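Long-range contacts in cephalosporin hydroxylase CMCI (Streptomyces clavuligerus, PDB 2BR4), which takes part in cephamycin biosynthesis, binds S-adenosylmethionine and magnesium, and is probably the methyltransferase that completes the methoxy group of the antibiotic: residues V86-Y91 and F157-H162; R117-C122 and I132-G137; M63-D68 and G93-W98. The protein carries 1 engineered substitution. All coordinates share one frame; numbering follows the deposited sequence. Where two conformers were deposited one is given.

Interaction 1: V86-Y91 and F157-H162; sequences VELGVY and FIDDAH. With SAM (S-adenosylmethionine), chain V.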
loop_
_atom_site.group_PDB
_atom_site.type_symbol
_atom_site.label_atom_id
_atom_site.label_comp_id
_atom_site.label_asym_id
_atom_site.label_seq_id
_atom_site.Cartn_x
_atom_site.Cartn_y
_atom_site.Cartn_z
ATOM N N VAL E 86 -27.547 7.681 -25.636
ATOM C CA VAL E 86 -27.948 6.283 -25.754
ATOM C C VAL E 86 -27.273 5.480 -24.643
ATOM O O VAL E 86 -26.138 5.764 -24.256
ATOM C CB VAL E 86 -27.557 5.676 -27.129
ATOM C CG1 VAL E 86 -28.212 4.317 -27.323
ATOM C CG2 VAL E 86 -27.946 6.599 -28.273
ATOM N N GLU E 87 -27.979 4.477 -24.133
ATOM C CA GLU E 87 -27.460 3.620 -23.079
ATOM C C GLU E 87 -27.774 2.180 -23.426
ATOM O O GLU E 87 -28.873 1.716 -23.179
ATOM C CB GLU E 87 -28.075 3.980 -21.718
ATOM C CG GLU E 87 -27.148 4.745 -20.782
ATOM C CD GLU E 87 -26.194 3.844 -20.025
ATOM O OE1 GLU E 87 -25.555 2.978 -20.658
ATOM O OE2 GLU E 87 -26.071 4.004 -18.796
ATOM N N LEU E 88 -26.810 1.494 -24.037
ATOM C CA LEU E 88 -26.872 0.039 -24.206
ATOM C C LEU E 88 -26.892 -0.605 -22.833
ATOM O O LEU E 88 -26.114 -0.224 -21.977
ATOM C CB LEU E 88 -25.655 -0.465 -24.983
ATOM C CG LEU E 88 -25.828 -0.682 -26.482
ATOM C CD1 LEU E 88 -24.541 -1.234 -27.086
ATOM C CD2 LEU E 88 -26.974 -1.633 -26.725
ATOM N N GLY E 89 -27.771 -1.578 -22.619
ATOM C CA GLY E 89 -27.968 -2.155 -21.297
ATOM C C GLY E 89 -28.606 -1.183 -20.319
ATOM O O GLY E 89 -28.021 -0.145 -20.003
ATOM N N VAL E 90 -29.795 -1.533 -19.821
ATOM C CA VAL E 90 -30.620 -0.631 -18.999
ATOM C C VAL E 90 -30.706 -1.054 -17.517
ATOM O O VAL E 90 -30.614 -0.206 -16.613
ATOM C CB VAL E 90 -32.061 -0.530 -19.589
ATOM C CG1 VAL E 90 -33.025 0.135 -18.610
ATOM C CG2 VAL E 90 -32.045 0.223 -20.919
ATOM N N TYR E 91 -30.906 -2.353 -17.287
ATOM C CA TYR E 91 -31.157 -2.906 -15.949
ATOM C C TYR E 91 -32.403 -2.280 -15.300
ATOM O O TYR E 91 -33.510 -2.474 -15.785
ATOM C CB TYR E 91 -29.905 -2.822 -15.049
ATOM C CG TYR E 91 -29.995 -3.681 -13.793
ATOM C CD1 TYR E 91 -30.342 -5.031 -13.872
ATOM C CD2 TYR E 91 -29.742 -3.148 -12.532
ATOM C CE1 TYR E 91 -30.436 -5.821 -12.743
ATOM C CE2 TYR E 91 -29.828 -3.935 -11.391
ATOM C CZ TYR E 91 -30.182 -5.277 -11.509
ATOM O OH TYR E 91 -30.284 -6.088 -10.402
ATOM N N PHE E 157 -22.911 7.700 -26.776
ATOM C CA PHE E 157 -23.311 6.310 -26.893
ATOM C C PHE E 157 -22.506 5.529 -25.863
ATOM O O PHE E 157 -21.273 5.537 -25.907
ATOM C CB PHE E 157 -23.005 5.811 -28.314
ATOM C CG PHE E 157 -23.612 4.475 -28.642
ATOM C CD1 PHE E 157 -24.804 4.392 -29.347
ATOM C CD2 PHE E 157 -22.983 3.298 -28.255
ATOM C CE1 PHE E 157 -25.363 3.150 -29.655
ATOM C CE2 PHE E 157 -23.533 2.057 -28.563
ATOM C CZ PHE E 157 -24.721 1.982 -29.261
ATOM N N ILE E 158 -23.207 4.856 -24.949
ATOM C CA ILE E 158 -22.586 4.171 -23.815
ATOM C C ILE E 158 -22.846 2.665 -23.872
ATOM O O ILE E 158 -23.991 2.220 -23.806
ATOM C CB ILE E 158 -23.139 4.730 -22.481
ATOM C CG1 ILE E 158 -22.967 6.248 -22.412
ATOM C CG2 ILE E 158 -22.434 4.089 -21.299
ATOM C CD1 ILE E 158 -23.777 6.913 -21.307
ATOM N N ASP E 159 -21.778 1.885 -23.993
ATOM C CA ASP E 159 -21.878 0.438 -23.875
ATOM C C ASP E 159 -21.871 -0.021 -22.417
ATOM O O ASP E 159 -20.851 0.055 -21.730
ATOM C CB ASP E 159 -20.740 -0.249 -24.622
ATOM C CG ASP E 159 -20.929 -1.749 -24.686
ATOM O OD1 ASP E 159 -19.938 -2.484 -24.906
ATOM O OD2 ASP E 159 -22.053 -2.277 -24.525
ATOM N N ASP E 160 -23.016 -0.508 -21.957
ATOM C CA ASP E 160 -23.132 -1.101 -20.627
ATOM C C ASP E 160 -23.670 -2.526 -20.676
ATOM O O ASP E 160 -24.137 -3.036 -19.670
ATOM C CB ASP E 160 -24.022 -0.236 -19.743
ATOM C CG ASP E 160 -23.232 0.701 -18.880
ATOM O OD1 ASP E 160 -22.411 0.214 -18.063
ATOM O OD2 ASP E 160 -23.377 1.942 -18.959
ATOM N N ALA E 161 -23.587 -3.157 -21.845
ATOM C CA ALA E 161 -24.005 -4.544 -22.051
ATOM C C ALA E 161 -22.822 -5.461 -22.409
ATOM O O ALA E 161 -22.851 -6.665 -22.133
ATOM C CB ALA E 161 -25.065 -4.604 -23.149
ATOM N N HIS E 162 -21.806 -4.898 -23.060
ATOM C CA HIS E 162 -20.514 -5.563 -23.241
ATOM C C HIS E 162 -20.564 -6.823 -24.100
ATOM O O HIS E 162 -19.731 -7.716 -23.936
ATOM C CB HIS E 162 -19.902 -5.895 -21.873
ATOM C CG HIS E 162 -20.076 -4.809 -20.861
ATOM N ND1 HIS E 162 -19.676 -3.510 -21.088
ATOM C CD2 HIS E 162 -20.629 -4.825 -19.624
ATOM C CE1 HIS E 162 -19.967 -2.774 -20.029
ATOM N NE2 HIS E 162 -20.544 -3.548 -19.125
HETATM N N SAM V . -27.568 1.328 -17.429
HETATM C CA SAM V . -27.244 0.603 -16.206
HETATM C C SAM V . -26.772 1.565 -15.115
HETATM O O SAM V . -25.664 2.098 -15.168
HETATM O OXT SAM V . -27.484 1.845 -14.147
HETATM C CB SAM V . -26.174 -0.450 -16.497
HETATM C CG SAM V . -26.677 -1.723 -17.195
HETATM S SD SAM V . -26.256 -3.269 -16.333
HETATM C CE SAM V . -24.463 -3.076 -16.169
HETATM C "C5'" SAM V . -26.246 -4.540 -17.627
HETATM C "C4'" SAM V . -27.538 -4.700 -18.412
HETATM O "O4'" SAM V . -27.202 -5.140 -19.714
HETATM C "C3'" SAM V . -28.484 -5.740 -17.817
HETATM O "O3'" SAM V . -29.762 -5.182 -17.632
HETATM C "C2'" SAM V . -28.526 -6.873 -18.827
HETATM O "O2'" SAM V . -29.808 -7.437 -19.000
HETATM C "C1'" SAM V . -28.065 -6.193 -20.105
HETATM N N9 SAM V . -27.452 -7.145 -21.059
HETATM C C8 SAM V . -26.519 -8.123 -20.814
HETATM N N7 SAM V . -26.254 -8.758 -21.979
HETATM C C5 SAM V . -27.002 -8.204 -22.965
HETATM C C6 SAM V . -27.126 -8.457 -24.334
HETATM N N6 SAM V . -26.420 -9.416 -24.926
HETATM N N1 SAM V . -27.995 -7.695 -25.089
HETATM C C2 SAM V . -28.743 -6.694 -24.505
HETATM N N3 SAM V . -28.614 -6.443 -23.156
HETATM C C4 SAM V . -27.762 -7.186 -22.397
#
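V86 and E87 pair in parallel with F157 and I158, the strand segments running 4.9 Å apart with 13° between their directions. Strands 84-88 and 155-159 are strands 1 and 4, neighbours in the middle of the 3-2-1-4-5-7-6 order of the class I methyltransferase fold, a Rossmann-like sheet whose cofactor site opens where these two strands end. I158 is gripped through both backbone polar atoms by strand 84-88: its N donates to V86 O at 3.1 Å, its O receives L88 N at 2.9 Å, nearly in line with the carbonyl.

On the face carrying V86, L88 and F157, the aromatic ring bridges two aliphatic neighbours. CG of F157 stands anti to the backbone N (chi1 -169°), which swings the ring toward the neighbouring strand, where CD1 meets V86 CB at 3.8 Å and CE2 meets L88 CD1 at 3.7 Å. An alanine at F157 is likely to open a gap between V86, L88 and I168 of helix 165-175 and to cost F183 its ring partner. The face of E87 and I158 is polar at its end: the E87 and D160 carboxylates come close, and K65 forms salt bridges with both, while D160 also belongs to the magnesium site.

At the end of its strand, D159 makes an Asx turn, OD2 taking A161 N at 3.2 Å and H162 N at 3.0 Å from the same face of the carboxylate; OD1 hydrogen-bonds T165 OG1. G89, with positive phi, turns its carbonyl to the cofactor: SAM N donates to G89 O at 3.0 Å.

Interaction 2: R117-C122 and I132-G137; sequences RDLSRC and ITLHQG. With SAM (S-adenosylmethionine), chain V.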
loop_
_atom_site.group_PDB
_atom_site.type_symbol
_atom_site.label_atom_id
_atom_site.label_comp_id
_atom_site.label_asym_id
_atom_site.label_seq_id
_atom_site.Cartn_x
_atom_site.Cartn_y
_atom_site.Cartn_z
ATOM N N ARG E 117 -32.133 -6.282 -23.944
ATOM C CA ARG E 117 -32.829 -7.539 -24.241
ATOM C C ARG E 117 -34.055 -7.767 -23.363
ATOM O O ARG E 117 -35.004 -8.428 -23.777
ATOM C CB ARG E 117 -31.871 -8.734 -24.059
ATOM C CG ARG E 117 -31.331 -8.929 -22.623
ATOM C CD ARG E 117 -30.826 -10.343 -22.309
ATOM N NE ARG E 117 -29.770 -10.341 -21.285
ATOM C CZ ARG E 117 -28.920 -11.350 -21.057
ATOM N NH1 ARG E 117 -28.986 -12.476 -21.766
ATOM N NH2 ARG E 117 -27.993 -11.234 -20.110
ATOM N N ASP E 118 -34.012 -7.214 -22.155
ATOM C CA ASP E 118 -34.946 -7.542 -21.088
ATOM C C ASP E 118 -35.170 -6.276 -20.253
ATOM O O ASP E 118 -34.297 -5.886 -19.475
ATOM C CB ASP E 118 -34.340 -8.686 -20.253
ATOM C CG ASP E 118 -35.053 -8.918 -18.932
ATOM O OD1 ASP E 118 -36.291 -8.764 -18.863
ATOM O OD2 ASP E 118 -34.444 -9.280 -17.903
ATOM N N LEU E 119 -36.326 -5.634 -20.444
ATOM C CA LEU E 119 -36.665 -4.370 -19.773
ATOM C C LEU E 119 -37.594 -4.560 -18.575
ATOM O O LEU E 119 -38.104 -3.586 -18.028
ATOM C CB LEU E 119 -37.350 -3.408 -20.753
ATOM C CG LEU E 119 -36.643 -3.020 -22.054
ATOM C CD1 LEU E 119 -37.631 -2.335 -22.996
ATOM C CD2 LEU E 119 -35.458 -2.113 -21.786
ATOM N N SER E 120 -37.822 -5.805 -18.174
ATOM C CA SER E 120 -38.725 -6.108 -17.065
ATOM C C SER E 120 -38.177 -5.619 -15.726
ATOM O O SER E 120 -38.954 -5.288 -14.831
ATOM C CB SER E 120 -38.995 -7.612 -16.986
ATOM O OG SER E 120 -37.785 -8.336 -16.812
ATOM N N ARG E 121 -36.848 -5.576 -15.596
ATOM C CA ARG E 121 -36.200 -5.119 -14.362
ATOM C C ARG E 121 -36.274 -3.594 -14.146
ATOM O O ARG E 121 -36.009 -3.101 -13.039
ATOM C CB ARG E 121 -34.731 -5.576 -14.323
ATOM C CG ARG E 121 -34.528 -7.045 -13.944
ATOM C CD ARG E 121 -34.092 -7.946 -15.094
ATOM N NE ARG E 121 -32.671 -8.330 -15.010
ATOM C CZ ARG E 121 -31.716 -7.968 -15.874
ATOM N NH1 ARG E 121 -31.986 -7.184 -16.918
ATOM N NH2 ARG E 121 -30.475 -8.394 -15.689
ATOM N N CYS E 122 -36.632 -2.859 -15.195
ATOM C CA CYS E 122 -36.729 -1.403 -15.139
ATOM C C CYS E 122 -37.781 -0.946 -14.123
ATOM O O CYS E 122 -38.926 -1.381 -14.167
ATOM C CB CYS E 122 -37.056 -0.837 -16.529
ATOM S SG CYS E 122 -37.048 0.974 -16.621
ATOM N N ILE E 132 -37.562 10.000 -22.204
ATOM C CA ILE E 132 -36.917 8.699 -22.085
ATOM C C ILE E 132 -37.651 7.709 -22.985
ATOM O O ILE E 132 -38.875 7.606 -22.942
ATOM C CB ILE E 132 -36.907 8.190 -20.619
ATOM C CG1 ILE E 132 -36.159 9.161 -19.705
ATOM C CG2 ILE E 132 -36.250 6.802 -20.535
ATOM C CD1 ILE E 132 -36.242 8.798 -18.230
ATOM N N THR E 133 -36.886 6.971 -23.783
ATOM C CA THR E 133 -37.433 5.998 -24.719
ATOM C C THR E 133 -36.776 4.646 -24.500
ATOM O O THR E 133 -35.562 4.558 -24.402
ATOM C CB THR E 133 -37.198 6.475 -26.155
ATOM O OG1 THR E 133 -37.625 7.836 -26.278
ATOM C CG2 THR E 133 -38.086 5.722 -27.141
ATOM N N LEU E 134 -37.592 3.602 -24.423
ATOM C CA LEU E 134 -37.111 2.239 -24.207
ATOM C C LEU E 134 -37.342 1.410 -25.467
ATOM O O LEU E 134 -38.461 1.356 -25.977
ATOM C CB LEU E 134 -37.851 1.599 -23.020
ATOM C CG LEU E 134 -37.230 1.624 -21.614
ATOM C CD1 LEU E 134 -36.354 2.845 -21.361
ATOM C CD2 LEU E 134 -38.320 1.520 -20.542
ATOM N N HIS E 135 -36.273 0.789 -25.969
ATOM C CA HIS E 135 -36.349 -0.192 -27.050
ATOM C C HIS E 135 -35.892 -1.548 -26.527
ATOM O O HIS E 135 -34.857 -1.638 -25.874
ATOM C CB HIS E 135 -35.451 0.213 -28.223
ATOM C CG HIS E 135 -35.871 1.477 -28.905
ATOM N ND1 HIS E 135 -36.841 1.508 -29.884
ATOM C CD2 HIS E 135 -35.442 2.755 -28.761
ATOM C CE1 HIS E 135 -36.998 2.751 -30.308
ATOM N NE2 HIS E 135 -36.158 3.527 -29.643
ATOM N N GLN E 136 -36.657 -2.601 -26.815
ATOM C CA GLN E 136 -36.285 -3.957 -26.407
ATOM C C GLN E 136 -35.723 -4.767 -27.577
ATOM O O GLN E 136 -36.417 -5.022 -28.553
ATOM C CB GLN E 136 -37.472 -4.702 -25.797
ATOM C CG GLN E 136 -37.085 -6.041 -25.163
ATOM C CD GLN E 136 -38.160 -6.588 -24.251
ATOM O OE1 GLN E 136 -37.867 -7.070 -23.155
ATOM N NE2 GLN E 136 -39.415 -6.515 -24.700
ATOM N N GLY E 137 -34.457 -5.152 -27.456
ATOM C CA GLY E 137 -33.785 -5.994 -28.428
ATOM C C GLY E 137 -32.428 -6.453 -27.920
ATOM O O GLY E 137 -31.883 -5.875 -26.975
HETATM N N SAM V . -27.568 1.328 -17.429
HETATM C CA SAM V . -27.244 0.603 -16.206
HETATM C C SAM V . -26.772 1.565 -15.115
HETATM O O SAM V . -25.664 2.098 -15.168
HETATM O OXT SAM V . -27.484 1.845 -14.147
HETATM C CB SAM V . -26.174 -0.450 -16.497
HETATM C CG SAM V . -26.677 -1.723 -17.195
HETATM S SD SAM V . -26.256 -3.269 -16.333
HETATM C CE SAM V . -24.463 -3.076 -16.169
HETATM C "C5'" SAM V . -26.246 -4.540 -17.627
HETATM C "C4'" SAM V . -27.538 -4.700 -18.412
HETATM O "O4'" SAM V . -27.202 -5.140 -19.714
HETATM C "C3'" SAM V . -28.484 -5.740 -17.817
HETATM O "O3'" SAM V . -29.762 -5.182 -17.632
HETATM C "C2'" SAM V . -28.526 -6.873 -18.827
HETATM O "O2'" SAM V . -29.808 -7.437 -19.000
HETATM C "C1'" SAM V . -28.065 -6.193 -20.105
HETATM N N9 SAM V . -27.452 -7.145 -21.059
HETATM C C8 SAM V . -26.519 -8.123 -20.814
HETATM N N7 SAM V . -26.254 -8.758 -21.979
HETATM C C5 SAM V . -27.002 -8.204 -22.965
HETATM C C6 SAM V . -27.126 -8.457 -24.334
HETATM N N6 SAM V . -26.420 -9.416 -24.926
HETATM N N1 SAM V . -27.995 -7.695 -25.089
HETATM C C2 SAM V . -28.743 -6.694 -24.505
HETATM N N3 SAM V . -28.614 -6.443 -23.156
HETATM C C4 SAM V . -27.762 -7.186 -22.397
#
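L119 packs against the edge strand 132-136, sliding in the opposite direction past the side chains of L134 and Q136. Its CD1 does most of the touching, 3.7 Å from Q136 CB and 3.9 Å from L134 CB, while CD2 sits beside L134 CG. CG of L119 lies anti to its own carbonyl carbon (chi1 -56°), which points the branch at the strand, with its two methyls set across the strand's run. C122 completes the apolar patch more distantly, its SG 4.2 Å from L134 CD2. A type I turn from L119 to C122, closed by a bond from C122 N to L119 O, brings both residues round to the same strand, and L96 of helix 94-105 meets L134 as well.

The segment 117-122 is the loop that follows strand 111-116, the second strand of the Rossmann-like methyltransferase sheet. D116, at the end of that strand, hydrogen-bonds the cofactor, as an acidic residue in this place commonly does in the family.

Beyond the leucines the contact loosens toward solvent, and the two arginines of the loop reach to SAM instead of to the strand. R117, an exposed residue, runs extended alongside the adenine: its CG is 3.7 Å from SAM N3, and a face of the guanidinium lies against the purine, NH2 being 3.5 Å from SAM C8. R121 comes from the ribose side. Its NH1 donates to SAM O2' at 3.0 Å and, weakly, to O3' at 3.1 Å. The nearby D118 carboxylate lies well out of that guanidinium plane, a pairing of charge alone, and D118 OD1 accepts S120 OG at 2.6 Å on its syn side.

Interaction 3: M63-D68 and G93-W98; sequences MLKDPD and GGSLAW. With SAM (S-adenosylmethionine), chain V.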
loop_
_atom_site.group_PDB
_atom_site.type_symbol
_atom_site.label_atom_id
_atom_site.label_comp_id
_atom_site.label_asym_id
_atom_site.label_seq_id
_atom_site.Cartn_x
_atom_site.Cartn_y
_atom_site.Cartn_z
ATOM N N MET E 63 -28.383 2.671 -8.801
ATOM C CA MET E 63 -27.495 3.289 -9.779
ATOM C C MET E 63 -26.185 2.520 -9.787
ATOM O O MET E 63 -25.479 2.507 -8.783
ATOM C CB MET E 63 -27.219 4.746 -9.381
ATOM C CG MET E 63 -28.089 5.777 -10.094
ATOM S SD MET E 63 -27.252 6.529 -11.515
ATOM C CE MET E 63 -26.394 7.851 -10.737
ATOM N N LEU E 64 -25.856 1.883 -10.911
ATOM C CA LEU E 64 -24.624 1.095 -11.005
ATOM C C LEU E 64 -23.419 1.958 -11.374
ATOM O O LEU E 64 -22.303 1.451 -11.483
ATOM C CB LEU E 64 -24.775 -0.047 -12.010
ATOM C CG LEU E 64 -25.901 -1.048 -11.736
ATOM C CD1 LEU E 64 -26.409 -1.651 -13.037
ATOM C CD2 LEU E 64 -25.433 -2.147 -10.803
ATOM N N LYS E 65 -23.641 3.251 -11.574
ATOM C CA LYS E 65 -22.555 4.189 -11.778
ATOM C C LYS E 65 -22.177 4.807 -10.441
ATOM O O LYS E 65 -22.987 5.503 -9.816
ATOM C CB LYS E 65 -22.981 5.272 -12.765
ATOM C CG LYS E 65 -23.263 4.709 -14.145
ATOM C CD LYS E 65 -23.426 5.782 -15.188
ATOM C CE LYS E 65 -24.142 5.248 -16.401
ATOM N NZ LYS E 65 -23.718 3.866 -16.760
ATOM N N ASP E 66 -20.950 4.558 -9.997
ATOM C CA ASP E 66 -20.540 5.019 -8.672
ATOM C C ASP E 66 -20.134 6.507 -8.714
ATOM O O ASP E 66 -20.063 7.080 -9.796
ATOM C CB ASP E 66 -19.483 4.076 -8.060
ATOM C CG ASP E 66 -18.233 3.996 -8.864
ATOM O OD1 ASP E 66 -17.714 5.070 -9.242
ATOM O OD2 ASP E 66 -17.691 2.896 -9.147
ATOM N N PRO E 67 -19.945 7.145 -7.554
ATOM C CA PRO E 67 -19.768 8.603 -7.491
ATOM C C PRO E 67 -18.713 9.206 -8.408
ATOM O O PRO E 67 -19.012 10.201 -9.077
ATOM C CB PRO E 67 -19.403 8.838 -6.026
ATOM C CG PRO E 67 -20.127 7.781 -5.317
ATOM C CD PRO E 67 -19.959 6.566 -6.197
ATOM N N ASP E 68 -17.513 8.639 -8.450
ATOM C CA ASP E 68 -16.457 9.235 -9.273
ATOM C C ASP E 68 -16.843 9.207 -10.763
ATOM O O ASP E 68 -16.479 10.118 -11.515
ATOM C CB ASP E 68 -15.060 8.629 -8.989
ATOM C CG ASP E 68 -14.853 7.247 -9.597
ATOM O OD1 ASP E 68 -15.781 6.694 -10.210
ATOM O OD2 ASP E 68 -13.773 6.622 -9.496
ATOM N N GLY E 93 -32.869 1.045 -14.790
ATOM C CA GLY E 93 -33.164 2.343 -15.370
ATOM C C GLY E 93 -32.726 3.526 -14.529
ATOM O O GLY E 93 -33.058 4.666 -14.849
ATOM N N GLY E 94 -31.986 3.266 -13.454
ATOM C CA GLY E 94 -31.482 4.328 -12.605
ATOM C C GLY E 94 -30.650 5.341 -13.375
ATOM O O GLY E 94 -30.858 6.551 -13.261
ATOM N N SER E 95 -29.706 4.848 -14.163
ATOM C CA SER E 95 -28.872 5.729 -14.966
ATOM C C SER E 95 -29.683 6.522 -15.992
ATOM O O SER E 95 -29.375 7.676 -16.259
ATOM C CB SER E 95 -27.785 4.929 -15.675
ATOM O OG SER E 95 -28.360 3.888 -16.436
ATOM N N LEU E 96 -30.699 5.899 -16.583
ATOM C CA LEU E 96 -31.555 6.593 -17.547
ATOM C C LEU E 96 -32.225 7.788 -16.864
ATOM O O LEU E 96 -32.153 8.905 -17.355
ATOM C CB LEU E 96 -32.617 5.652 -18.120
ATOM C CG LEU E 96 -32.390 4.812 -19.400
ATOM C CD1 LEU E 96 -30.936 4.660 -19.826
ATOM C CD2 LEU E 96 -33.045 3.431 -19.230
ATOM N N ALA E 97 -32.843 7.552 -15.711
ATOM C CA ALA E 97 -33.520 8.602 -14.956
ATOM C C ALA E 97 -32.569 9.725 -14.535
ATOM O O ALA E 97 -32.950 10.882 -14.486
ATOM C CB ALA E 97 -34.194 8.007 -13.739
ATOM N N TRP E 98 -31.330 9.359 -14.251
ATOM C CA TRP E 98 -30.302 10.282 -13.805
ATOM C C TRP E 98 -29.794 11.167 -14.957
ATOM O O TRP E 98 -29.671 12.375 -14.801
ATOM C CB TRP E 98 -29.159 9.460 -13.203
ATOM C CG TRP E 98 -27.992 10.231 -12.744
ATOM C CD1 TRP E 98 -27.907 10.995 -11.627
ATOM C CD2 TRP E 98 -26.709 10.293 -13.371
ATOM N NE1 TRP E 98 -26.650 11.542 -11.517
ATOM C CE2 TRP E 98 -25.892 11.125 -12.578
ATOM C CE3 TRP E 98 -26.163 9.731 -14.533
ATOM C CZ2 TRP E 98 -24.578 11.415 -12.906
ATOM C CZ3 TRP E 98 -24.845 10.013 -14.852
ATOM C CH2 TRP E 98 -24.070 10.850 -14.042
HETATM N N SAM V . -27.568 1.328 -17.429
HETATM C CA SAM V . -27.244 0.603 -16.206
HETATM C C SAM V . -26.772 1.565 -15.115
HETATM O O SAM V . -25.664 2.098 -15.168
HETATM O OXT SAM V . -27.484 1.845 -14.147
HETATM C CB SAM V . -26.174 -0.450 -16.497
HETATM C CG SAM V . -26.677 -1.723 -17.195
HETATM S SD SAM V . -26.256 -3.269 -16.333
HETATM C CE SAM V . -24.463 -3.076 -16.169
HETATM C "C5'" SAM V . -26.246 -4.540 -17.627
HETATM C "C4'" SAM V . -27.538 -4.700 -18.412
HETATM O "O4'" SAM V . -27.202 -5.140 -19.714
HETATM C "C3'" SAM V . -28.484 -5.740 -17.817
HETATM O "O3'" SAM V . -29.762 -5.182 -17.632
HETATM C "C2'" SAM V . -28.526 -6.873 -18.827
HETATM O "O2'" SAM V . -29.808 -7.437 -19.000
HETATM C "C1'" SAM V . -28.065 -6.193 -20.105
HETATM N N9 SAM V . -27.452 -7.145 -21.059
HETATM C C8 SAM V . -26.519 -8.123 -20.814
HETATM N N7 SAM V . -26.254 -8.758 -21.979
HETATM C C5 SAM V . -27.002 -8.204 -22.965
HETATM C C6 SAM V . -27.126 -8.457 -24.334
HETATM N N6 SAM V . -26.420 -9.416 -24.926
HETATM N N1 SAM V . -27.995 -7.695 -25.089
HETATM C C2 SAM V . -28.743 -6.694 -24.505
HETATM N N3 SAM V . -28.614 -6.443 -23.156
HETATM C C4 SAM V . -27.762 -7.186 -22.397
#
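M63 lays its terminal methyl over the indole of W98: CE is 3.5 Å from the centroid of the five-membered ring and 8° off the ring normal, a CH-pi contact. Bends at chi2 (-98°) and chi3 fold the chain back to this face, and SD follows more obliquely, 4.4 Å from the same centroid, in a Met-aromatic contact. W58 meets the indole edge-to-face, and M63 SD also rests on the backbone of S95. The next residue, L64, turns from helix 94-105 to the cofactor, with CD1 3.7 Å from SAM SD.

G93 occupies the N-cap position of that helix. The turn follows strand 84-88, where the glycine-rich cofactor loop of this methyltransferase fold lies, and brings S95 to the amino acid end of SAM; the positive end of the helix would probably favour the nearby carboxylate.

K65 reaches the same end from the other segment. Its CE packs 3.7 Å from S95 CB, and its NZ donates to SAM O at 3.1 Å while forming a salt bridge with E186. D66 then takes the N-cap position of helix 67-80. S95 OG, beside the K65 chain, accepts from SAM N at 2.9 Å.

In the fold
Three contacts meet on one SAM molecule: interaction 2 lines the adenosine end, interaction 3 the amino acid end, and interaction 1 runs along the cofactor between them, touching both ends, with D160 also in the magnesium site. Their centres stand about 11 Å (1 and 2), 12 Å (1 and 3) and 16 Å (2 and 3) apart. K65 ties interaction 3 to interaction 1 by salt bridges, its NZ lying 2.9 Å from D160 OD2 and 3.1 Å from E87 OE2. L96 joins all three through packing, with CD2 touching V90 CG1 of 86-91 and L134 CD1 of 132-137. Interactions 1 and 2 also meet directly, V90 CG2 lying 4.2 Å from L119 CD2.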